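Local coordinates for tungstate ABC transporter, periplasmic tungstate-binding protein (Geobacter sulfurreducens, PDB 3LR1) that probably captures tungstate in the periplasm and hands it to the membrane part of an ABC transporter for uptake into the cell, at residues V23-F28 against V36-V41; D94-A99 against K114-I119; A107-A112 against A138-K143; I221-G226 against L230-D235. All blocks are in the same frame, centred on the assembly; numbering follows the deposited sequence.

Contact 1 of 4, residues V23-F28 against V36-V41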
# COMPACT_ATOMS: atom_id res chain seq x y z
N VAL A 23 -4.45 0.10 15.19
CA VAL A 23 -5.67 -0.52 15.69
C VAL A 23 -5.61 -2.07 15.59
O VAL A 23 -6.04 -2.79 16.48
CB VAL A 23 -6.87 0.05 14.89
CG1 VAL A 23 -8.15 -0.59 15.34
CG2 VAL A 23 -6.96 1.62 15.09
N LEU A 24 -5.00 -2.60 14.53
CA LEU A 24 -4.93 -4.03 14.29
C LEU A 24 -3.99 -4.75 15.26
O LEU A 24 -4.29 -5.89 15.69
CB LEU A 24 -4.48 -4.29 12.84
CG LEU A 24 -4.48 -5.73 12.32
CD1 LEU A 24 -5.86 -6.41 12.37
CD2 LEU A 24 -3.97 -5.72 10.91
N LEU A 25 -2.83 -4.16 15.56
CA LEU A 25 -1.82 -4.87 16.33
C LEU A 25 -2.03 -5.02 17.87
O LEU A 25 -1.68 -6.02 18.43
CB LEU A 25 -0.41 -4.34 16.01
CG LEU A 25 0.03 -4.45 14.55
CD1 LEU A 25 1.44 -3.70 14.29
CD2 LEU A 25 0.09 -5.90 14.14
N PRO A 26 -2.57 -4.01 18.57
CA PRO A 26 -2.65 -4.16 20.03
C PRO A 26 -3.35 -5.40 20.61
O PRO A 26 -2.82 -5.99 21.60
CB PRO A 26 -3.25 -2.86 20.49
CG PRO A 26 -2.73 -1.84 19.48
CD PRO A 26 -2.83 -2.62 18.15
N PRO A 27 -4.48 -5.82 20.05
CA PRO A 27 -5.04 -7.07 20.58
C PRO A 27 -4.13 -8.27 20.44
O PRO A 27 -4.10 -9.09 21.32
CB PRO A 27 -6.28 -7.27 19.76
CG PRO A 27 -6.58 -5.85 19.20
CD PRO A 27 -5.28 -5.29 18.91
N PHE A 28 -3.39 -8.35 19.33
CA PHE A 28 -2.36 -9.41 19.14
C PHE A 28 -1.25 -9.26 20.16
O PHE A 28 -0.80 -10.26 20.76
CB PHE A 28 -1.81 -9.38 17.73
CG PHE A 28 -0.74 -10.37 17.46
CD1 PHE A 28 -1.09 -11.67 17.21
CD2 PHE A 28 0.63 -10.02 17.57
CE1 PHE A 28 -0.10 -12.66 17.02
CE2 PHE A 28 1.65 -10.95 17.34
CZ PHE A 28 1.30 -12.28 17.07
N VAL A 36 5.05 -5.77 18.45
CA VAL A 36 5.27 -5.88 17.01
C VAL A 36 5.87 -4.56 16.58
O VAL A 36 5.17 -3.50 16.62
CB VAL A 36 3.98 -6.21 16.22
CG1 VAL A 36 4.22 -6.27 14.69
CG2 VAL A 36 3.30 -7.54 16.80
N ASP A 37 7.16 -4.59 16.19
CA ASP A 37 7.85 -3.44 15.62
C ASP A 37 7.50 -3.33 14.13
O ASP A 37 7.71 -4.30 13.34
CB ASP A 37 9.36 -3.59 15.69
CG ASP A 37 9.91 -3.59 17.06
OD1 ASP A 37 9.24 -3.28 18.05
OD2 ASP A 37 11.12 -3.87 17.10
N VAL A 38 6.98 -2.16 13.76
CA VAL A 38 6.63 -1.87 12.39
C VAL A 38 7.79 -1.07 11.76
O VAL A 38 8.10 0.04 12.19
CB VAL A 38 5.30 -1.07 12.32
CG1 VAL A 38 4.97 -0.67 10.92
CG2 VAL A 38 4.15 -1.83 12.97
N ILE A 39 8.37 -1.64 10.72
CA ILE A 39 9.54 -1.06 9.98
C ILE A 39 8.99 -0.69 8.60
O ILE A 39 8.83 -1.54 7.73
CB ILE A 39 10.72 -2.05 9.90
CG1 ILE A 39 11.21 -2.34 11.35
CG2 ILE A 39 11.83 -1.51 8.95
CD1 ILE A 39 12.19 -3.52 11.48
N ALA A 40 8.63 0.58 8.46
CA ALA A 40 7.98 1.08 7.28
C ALA A 40 9.00 1.81 6.41
O ALA A 40 9.57 2.85 6.76
CB ALA A 40 6.83 2.02 7.67
N VAL A 41 9.25 1.21 5.26
CA VAL A 41 10.31 1.60 4.36
C VAL A 41 9.75 1.56 2.95
O VAL A 41 8.54 1.33 2.76
CB VAL A 41 11.58 0.73 4.59
CG1 VAL A 41 12.32 1.15 5.90
CG2 VAL A 41 11.29 -0.75 4.52
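Leu25 lays one methyl, CD1, across two valines of the strand 36-41, touching Val38 CG2 at 3.5 Å and Val36 CG1 at 3.8 Å, with its other methyl, CD2, only grazing Val36. Its CG stands beside the backbone N (chi1 -60°), and the extended second torsion carries CD1 forward between the two valines. Val36, crossing Leu25 at about a right angle, divides its branches between two partners: CG1 faces the leucine, while CG2 meets the ring of Phe28. That methyl arrives at the ring edge, near its plane, 3.7 Å from Phe28 CD2, so the edge rather than the face of the phenylalanine is used here. The helix 20-32 and the strand 35-41 follow the strand 6-12 in a beta-alpha-beta crossover, in which the two strands pair in parallel and the helix covers the sheet. The helix and strand segments run nearly antiparallel, at 154°, with axes 10.1 Å apart at their closest. The backbone nitrogens of Pro26 and Pro27 make no bond to the preceding turn, which kinks the helix between the two residues that touch the strand. An alanine at Val36 lacks both gamma methyls and would probably open a gap between Leu25 and the Phe28 edge, leaving the ring more room to shift. Leu7 of the strand 6-12 touches both Phe28 and Val36, and Leu220 of the helix 214-224 packs on Leu25 and Phe28.

Contact 2 of 4, residues D94-A99 against K114-I119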
# COMPACT_ATOMS: atom_id res chain seq x y z
N ASP A 94 -11.88 20.32 -10.11
CA ASP A 94 -11.83 19.28 -11.09
C ASP A 94 -11.84 19.79 -12.51
O ASP A 94 -12.80 19.61 -13.18
CB ASP A 94 -13.02 18.35 -10.84
CG ASP A 94 -13.06 17.17 -11.76
OD1 ASP A 94 -12.11 16.90 -12.44
OD2 ASP A 94 -14.08 16.56 -11.83
N PRO A 95 -10.76 20.40 -12.95
CA PRO A 95 -10.73 21.02 -14.29
C PRO A 95 -10.87 20.02 -15.43
O PRO A 95 -11.38 20.37 -16.51
CB PRO A 95 -9.34 21.65 -14.36
CG PRO A 95 -8.85 21.72 -12.99
CD PRO A 95 -9.54 20.71 -12.18
N ALA A 96 -10.39 18.80 -15.20
CA ALA A 96 -10.49 17.75 -16.19
C ALA A 96 -11.90 17.10 -16.21
O ALA A 96 -12.22 16.34 -17.11
CB ALA A 96 -9.39 16.71 -15.97
N GLY A 97 -12.73 17.42 -15.22
CA GLY A 97 -14.08 16.89 -15.15
C GLY A 97 -14.11 15.40 -14.94
O GLY A 97 -14.97 14.69 -15.48
N ILE A 98 -13.19 14.90 -14.13
CA ILE A 98 -13.13 13.45 -13.92
C ILE A 98 -14.27 12.93 -13.05
O ILE A 98 -14.52 11.72 -13.10
CB ILE A 98 -11.75 12.88 -13.45
CG1 ILE A 98 -11.48 13.14 -11.99
CG2 ILE A 98 -10.60 13.33 -14.34
CD1 ILE A 98 -10.30 12.36 -11.48
N ALA A 99 -15.00 13.82 -12.36
CA ALA A 99 -16.14 13.39 -11.54
C ALA A 99 -17.22 12.81 -12.44
O ALA A 99 -18.04 12.03 -11.98
CB ALA A 99 -16.72 14.55 -10.71
N LYS A 114 -7.03 15.86 -21.74
CA LYS A 114 -7.01 17.25 -21.31
C LYS A 114 -5.55 17.76 -21.06
O LYS A 114 -5.31 18.97 -21.04
CB LYS A 114 -7.88 17.40 -20.03
CG LYS A 114 -7.99 18.83 -19.44
CD LYS A 114 -9.00 19.68 -20.16
CE LYS A 114 -9.02 21.13 -19.61
NZ LYS A 114 -8.67 22.17 -20.64
N GLY A 115 -4.58 16.85 -20.91
CA GLY A 115 -3.25 17.23 -20.54
C GLY A 115 -3.16 17.78 -19.11
O GLY A 115 -2.32 18.64 -18.85
N ALA A 116 -4.00 17.26 -18.19
CA ALA A 116 -4.02 17.69 -16.79
C ALA A 116 -2.88 17.02 -16.02
O ALA A 116 -2.60 15.84 -16.20
CB ALA A 116 -5.35 17.34 -16.12
N THR A 117 -2.22 17.80 -15.18
CA THR A 117 -1.07 17.32 -14.48
C THR A 117 -1.44 16.14 -13.59
O THR A 117 -2.45 16.22 -12.89
CB THR A 117 -0.45 18.41 -13.66
OG1 THR A 117 -0.11 19.50 -14.54
CG2 THR A 117 0.81 17.91 -13.04
N PHE A 118 -0.64 15.07 -13.65
CA PHE A 118 -0.90 13.81 -12.93
C PHE A 118 0.45 13.28 -12.37
O PHE A 118 1.44 13.13 -13.11
CB PHE A 118 -1.55 12.74 -13.84
CG PHE A 118 -1.67 11.38 -13.18
CD1 PHE A 118 -2.85 11.01 -12.51
CD2 PHE A 118 -0.62 10.49 -13.21
CE1 PHE A 118 -2.94 9.79 -11.89
CE2 PHE A 118 -0.72 9.23 -12.61
CZ PHE A 118 -1.86 8.89 -11.92
N ILE A 119 0.46 12.97 -11.07
CA ILE A 119 1.68 12.44 -10.42
C ILE A 119 1.60 10.92 -10.26
O ILE A 119 0.74 10.38 -9.51
CB ILE A 119 1.86 13.03 -9.03
CG1 ILE A 119 1.50 14.52 -8.98
CG2 ILE A 119 3.25 12.79 -8.52
CD1 ILE A 119 2.24 15.46 -9.99
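Nonpolar contact between Ala96 and Ala116 is made methyl to methyl, CB to CB, at 4.1 Å. Beside it the aliphatic part of Lys114 runs past the turn: its CG lies 4.2 Å from Ala96 CA, and its CE comes to 4.0 Å from Pro95 O. With CG anti to the backbone N (chi1 -179°) and a bend at the second torsion, the lysine folds along the turn, using methylene carbons rather than its charge for the contact. Leu111 of the helix 104-114 packs on both alanines.

Polar bonds are made inside 94-99 and to Tyr167. Gly97 N to Asp94 O closes a type I beta turn, and the Asp94 carboxylate takes two further amides. Ile98 N donates to the syn lone pair of Asp94 OD1 at 2.8 Å, and Ala99 N reaches Asp94 OD2 at 2.9 Å, also on the syn side but 21° out of the carboxylate plane. These paired bonds hold the carboxylate against the start of the short 3-10 turn. The hydroxyl of Tyr167 is hydrogen-bonded to both Asp94 OD1 and Ala96 N, tying the turn to the strand 167-171.

Backbone geometry completes the account: Gly115, with positive phi, is the C-prime residue of a Schellman motif that ends the helix 104-114 and turns the chain toward the strand 118-120.

Contact 3 of 4, residues A107-A112 against A138-K143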
# COMPACT_ATOMS: atom_id res chain seq x y z
N ALA A 107 -11.36 7.88 -16.43
CA ALA A 107 -10.88 9.07 -15.69
C ALA A 107 -9.47 9.40 -16.11
O ALA A 107 -9.12 10.56 -16.34
CB ALA A 107 -10.97 8.86 -14.11
N LEU A 108 -8.61 8.39 -16.18
CA LEU A 108 -7.21 8.64 -16.52
C LEU A 108 -7.15 9.15 -17.98
O LEU A 108 -6.46 10.14 -18.29
CB LEU A 108 -6.37 7.38 -16.30
CG LEU A 108 -6.27 6.88 -14.85
CD1 LEU A 108 -5.36 5.57 -14.78
CD2 LEU A 108 -5.72 7.95 -13.94
N LYS A 109 -7.91 8.51 -18.86
CA LYS A 109 -7.89 8.92 -20.27
C LYS A 109 -8.36 10.38 -20.45
O LYS A 109 -7.82 11.10 -21.29
CB LYS A 109 -8.70 7.95 -21.11
CG LYS A 109 -8.11 7.66 -22.52
CD LYS A 109 -8.42 8.73 -23.53
CE LYS A 109 -8.21 8.23 -25.00
NZ LYS A 109 -9.03 8.98 -25.99
N LEU A 110 -9.38 10.80 -19.68
CA LEU A 110 -9.77 12.23 -19.58
C LEU A 110 -8.58 13.11 -19.18
O LEU A 110 -8.40 14.19 -19.76
CB LEU A 110 -10.91 12.46 -18.57
CG LEU A 110 -12.39 12.75 -18.86
CD1 LEU A 110 -12.80 12.61 -20.32
CD2 LEU A 110 -13.33 11.91 -17.99
N LEU A 111 -7.79 12.66 -18.21
CA LEU A 111 -6.56 13.39 -17.79
C LEU A 111 -5.54 13.51 -18.91
O LEU A 111 -5.08 14.61 -19.22
CB LEU A 111 -5.87 12.74 -16.55
CG LEU A 111 -6.73 12.83 -15.28
CD1 LEU A 111 -6.11 12.15 -14.07
CD2 LEU A 111 -7.00 14.29 -14.97
N ALA A 112 -5.20 12.38 -19.53
CA ALA A 112 -4.23 12.39 -20.61
C ALA A 112 -4.70 13.28 -21.78
O ALA A 112 -3.89 13.99 -22.36
CB ALA A 112 -3.96 10.99 -21.10
N ALA A 138 -6.80 1.52 -20.38
CA ALA A 138 -7.29 2.70 -21.10
C ALA A 138 -6.74 2.72 -22.53
O ALA A 138 -7.16 3.55 -23.37
CB ALA A 138 -6.91 3.98 -20.39
N GLY A 139 -5.78 1.83 -22.79
CA GLY A 139 -5.08 1.78 -24.06
C GLY A 139 -4.28 3.05 -24.31
O GLY A 139 -4.15 3.47 -25.46
N VAL A 140 -3.77 3.67 -23.24
CA VAL A 140 -2.92 4.84 -23.37
C VAL A 140 -1.55 4.58 -22.78
O VAL A 140 -1.40 3.85 -21.79
CB VAL A 140 -3.54 6.13 -22.77
CG1 VAL A 140 -2.47 7.15 -22.46
CG2 VAL A 140 -4.55 6.73 -23.72
N ASP A 141 -0.53 5.15 -23.41
CA ASP A 141 0.81 5.09 -22.88
C ASP A 141 1.20 6.52 -22.54
O ASP A 141 1.28 7.36 -23.43
CB ASP A 141 1.77 4.47 -23.89
CG ASP A 141 2.72 3.48 -23.23
OD1 ASP A 141 3.68 3.94 -22.53
OD2 ASP A 141 2.48 2.26 -23.41
N PRO A 142 1.39 6.80 -21.24
CA PRO A 142 1.43 8.19 -20.81
C PRO A 142 2.77 8.83 -21.10
O PRO A 142 3.78 8.49 -20.48
CB PRO A 142 1.15 8.09 -19.30
CG PRO A 142 1.73 6.81 -18.92
CD PRO A 142 1.52 5.88 -20.10
N LYS A 143 2.75 9.72 -22.07
CA LYS A 143 3.92 10.52 -22.44
C LYS A 143 3.41 11.95 -22.58
O LYS A 143 2.39 12.20 -23.23
CB LYS A 143 4.55 10.07 -23.79
CG LYS A 143 4.37 8.58 -24.14
CD LYS A 143 5.71 7.87 -24.39
CE LYS A 143 6.51 7.75 -23.09
NZ LYS A 143 7.52 6.67 -23.15
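Ala112, whose methyl faces Val140 across the contact, is fixed in its helix by the bond from Ala112 N to Leu108 O, at 2.9 Å. Together with the bond from Leu111 N to Ala107 O, it keeps this turn regular and presents Lys109 and Ala112, three residues apart, on the same side of the helix. The contact they make with 138-143 is apolar.

Val140 spreads its two methyls over both of them. CG2 sits beside the lysine, 3.9 Å from Lys109 CG and 4.2 Å from Lys109 CE, while CG1 points at Ala112, with 4.3 Å between Val140 CG1 and Ala112 CB. The lysine crosses the valine at about a right angle. Its bend at the second torsion (chi2 -80°) brings CE back alongside the same valine methyl, whereas the end of the chain leads away from the loop. Methylenes of the lysine thus meet one valine methyl, and its charge takes no part. Near the root of the lysine, Ala138 adds a lighter touch, CB to Lys109 CB at 4.4 Å. Trp135 of the helix 126-137 packs on Leu108, Ala112 and Val140, so this one side chain touches both segments.

Gly139, with a positive phi of 63°, closes the helix 126-137 in a Schellman motif, and Val140 directly after it turns back onto the helix 104-114. The arrangement is helix-to-loop packing: the loop after the Schellman-capped helix 126-137 lies on the helix 104-114, at the surface of an alpha/beta lobe of the periplasmic binding protein fold.

Contact 4 of 4, residues I221-G226 against L230-D235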
# COMPACT_ATOMS: atom_id res chain seq x y z
N ILE A 221 -0.06 -13.99 11.38
CA ILE A 221 -0.77 -14.16 10.14
C ILE A 221 -2.17 -14.78 10.39
O ILE A 221 -3.16 -14.35 9.80
CB ILE A 221 0.02 -15.05 9.13
CG1 ILE A 221 1.30 -14.28 8.71
CG2 ILE A 221 -0.90 -15.38 7.94
CD1 ILE A 221 2.31 -15.08 7.78
N ASP A 222 -2.25 -15.75 11.27
CA ASP A 222 -3.53 -16.38 11.67
C ASP A 222 -4.49 -15.35 12.25
O ASP A 222 -5.70 -15.36 12.00
CB ASP A 222 -3.29 -17.52 12.69
CG ASP A 222 -2.62 -18.80 12.05
OD1 ASP A 222 -2.59 -18.95 10.80
OD2 ASP A 222 -2.13 -19.68 12.81
N TYR A 223 -3.90 -14.43 13.01
CA TYR A 223 -4.66 -13.38 13.68
C TYR A 223 -5.25 -12.40 12.70
O TYR A 223 -6.44 -12.12 12.75
CB TYR A 223 -3.84 -12.69 14.79
CG TYR A 223 -4.49 -11.37 15.21
CD1 TYR A 223 -5.60 -11.31 16.06
CD2 TYR A 223 -3.99 -10.19 14.74
CE1 TYR A 223 -6.17 -10.07 16.43
CE2 TYR A 223 -4.56 -8.97 15.08
CZ TYR A 223 -5.63 -8.92 15.90
OH TYR A 223 -6.17 -7.73 16.15
N VAL A 224 -4.40 -11.85 11.86
CA VAL A 224 -4.77 -10.87 10.86
C VAL A 224 -5.81 -11.45 9.91
O VAL A 224 -6.70 -10.78 9.56
CB VAL A 224 -3.50 -10.34 10.14
CG1 VAL A 224 -3.85 -9.52 9.01
CG2 VAL A 224 -2.57 -9.55 11.16
N THR A 225 -5.73 -12.71 9.54
CA THR A 225 -6.73 -13.32 8.66
C THR A 225 -7.86 -14.01 9.41
O THR A 225 -8.74 -14.65 8.81
CB THR A 225 -6.03 -14.34 7.73
OG1 THR A 225 -5.39 -15.37 8.52
CG2 THR A 225 -5.01 -13.61 6.85
N GLY A 226 -7.81 -13.95 10.73
CA GLY A 226 -8.88 -14.52 11.54
C GLY A 226 -10.04 -13.58 11.78
O GLY A 226 -10.01 -12.41 11.38
N LEU A 230 -10.04 -9.66 10.82
CA LEU A 230 -10.88 -9.24 9.72
C LEU A 230 -11.89 -8.19 10.13
O LEU A 230 -12.13 -7.23 9.40
CB LEU A 230 -11.63 -10.41 9.12
CG LEU A 230 -10.80 -11.46 8.37
CD1 LEU A 230 -11.69 -12.73 8.07
CD2 LEU A 230 -10.32 -10.81 7.10
N LYS A 231 -12.46 -8.32 11.32
CA LYS A 231 -13.41 -7.36 11.80
C LYS A 231 -12.78 -5.99 11.99
O LYS A 231 -13.37 -4.99 11.66
CB LYS A 231 -14.05 -7.82 13.11
CG LYS A 231 -15.25 -6.97 13.42
CD LYS A 231 -15.92 -7.44 14.71
CE LYS A 231 -16.70 -6.30 15.41
NZ LYS A 231 -16.36 -6.23 16.90
N ILE A 232 -11.56 -5.94 12.50
CA ILE A 232 -10.90 -4.67 12.64
C ILE A 232 -10.65 -4.05 11.27
O ILE A 232 -10.85 -2.84 11.07
CB ILE A 232 -9.55 -4.82 13.40
CG1 ILE A 232 -9.86 -5.12 14.88
CG2 ILE A 232 -8.71 -3.52 13.20
CD1 ILE A 232 -8.64 -5.51 15.75
N ILE A 233 -10.20 -4.90 10.33
CA ILE A 233 -9.83 -4.40 9.00
C ILE A 233 -11.08 -3.91 8.30
O ILE A 233 -11.05 -2.87 7.63
CB ILE A 233 -9.09 -5.48 8.18
CG1 ILE A 233 -7.72 -5.77 8.84
CG2 ILE A 233 -8.93 -5.09 6.69
CD1 ILE A 233 -7.10 -7.08 8.34
N SER A 234 -12.18 -4.64 8.45
CA SER A 234 -13.43 -4.22 7.78
C SER A 234 -14.09 -3.03 8.47
O SER A 234 -14.75 -2.26 7.78
CB SER A 234 -14.44 -5.37 7.68
OG SER A 234 -15.01 -5.55 8.96
N ASP A 235 -13.90 -2.86 9.79
CA ASP A 235 -14.46 -1.71 10.56
C ASP A 235 -13.62 -0.44 10.41
O ASP A 235 -14.06 0.63 10.72
CB ASP A 235 -14.51 -2.02 12.07
CG ASP A 235 -15.69 -2.91 12.49
OD1 ASP A 235 -16.35 -3.49 11.60
OD2 ASP A 235 -15.94 -3.03 13.73
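Tyr223 meets Ile232 at the far end of both side chains, with Tyr223 OH 3.3 Å from Ile232 CD1. The tyrosine's CA-CB bond points away from the helix 227-235, but with CG anti to the backbone N (chi1 165°) the ring sweeps round to bring its hydroxyl to the isoleucine, the two side chains crossing at about a right angle. That oxygen is hydrogen-bonded to Leu24 O of the helix 20-32. Ile233 also extends its delta methyl, CD1 lying 4.1 Å from Val224 CG1, and its side chain continues onto Val81 and Tyr83. The two segments lie on consecutive helices, 214-224 and 227-235, joined by a tight turn. Gly226 is the N-cap of the second, and Leu230 N donates to Gly226 O at 2.8 Å; a beta carbon on the glycine would collide with Asp222 O. Leu230 keeps CG beside its backbone N (chi1 -68°) and leans over the turn, CG 3.3 Å from Gly226 O and CD1 3.6 Å from Thr225 O. At the end of the first helix, Thr225 folds its hydroxyl back, OG1 donating to Ile221 O at 2.8 Å, while Thr225 N reaches the same oxygen from the opposite face of its plane.

The four contacts fall into two groups on opposite sides of the chain's centre, consistent with the two lobes of a periplasmic binding protein. Contacts 1 and 4, with centres about 13 Å apart, share one side and touch each other through the helix 20-32; contacts 2 and 3, with centres about 10 Å apart, share the helix 104-114 on the other. Contact 1 is buried and wholly hydrocarbon, set between helix and sheet. Contact 4 is only partly buried and adds a backbone bond at a helix start. Contacts 2 and 3 lie at the surface, where lysine methylenes and alanine methyls do much of the touching, with Val140 in contact 3, and Schellman glycines end the helices.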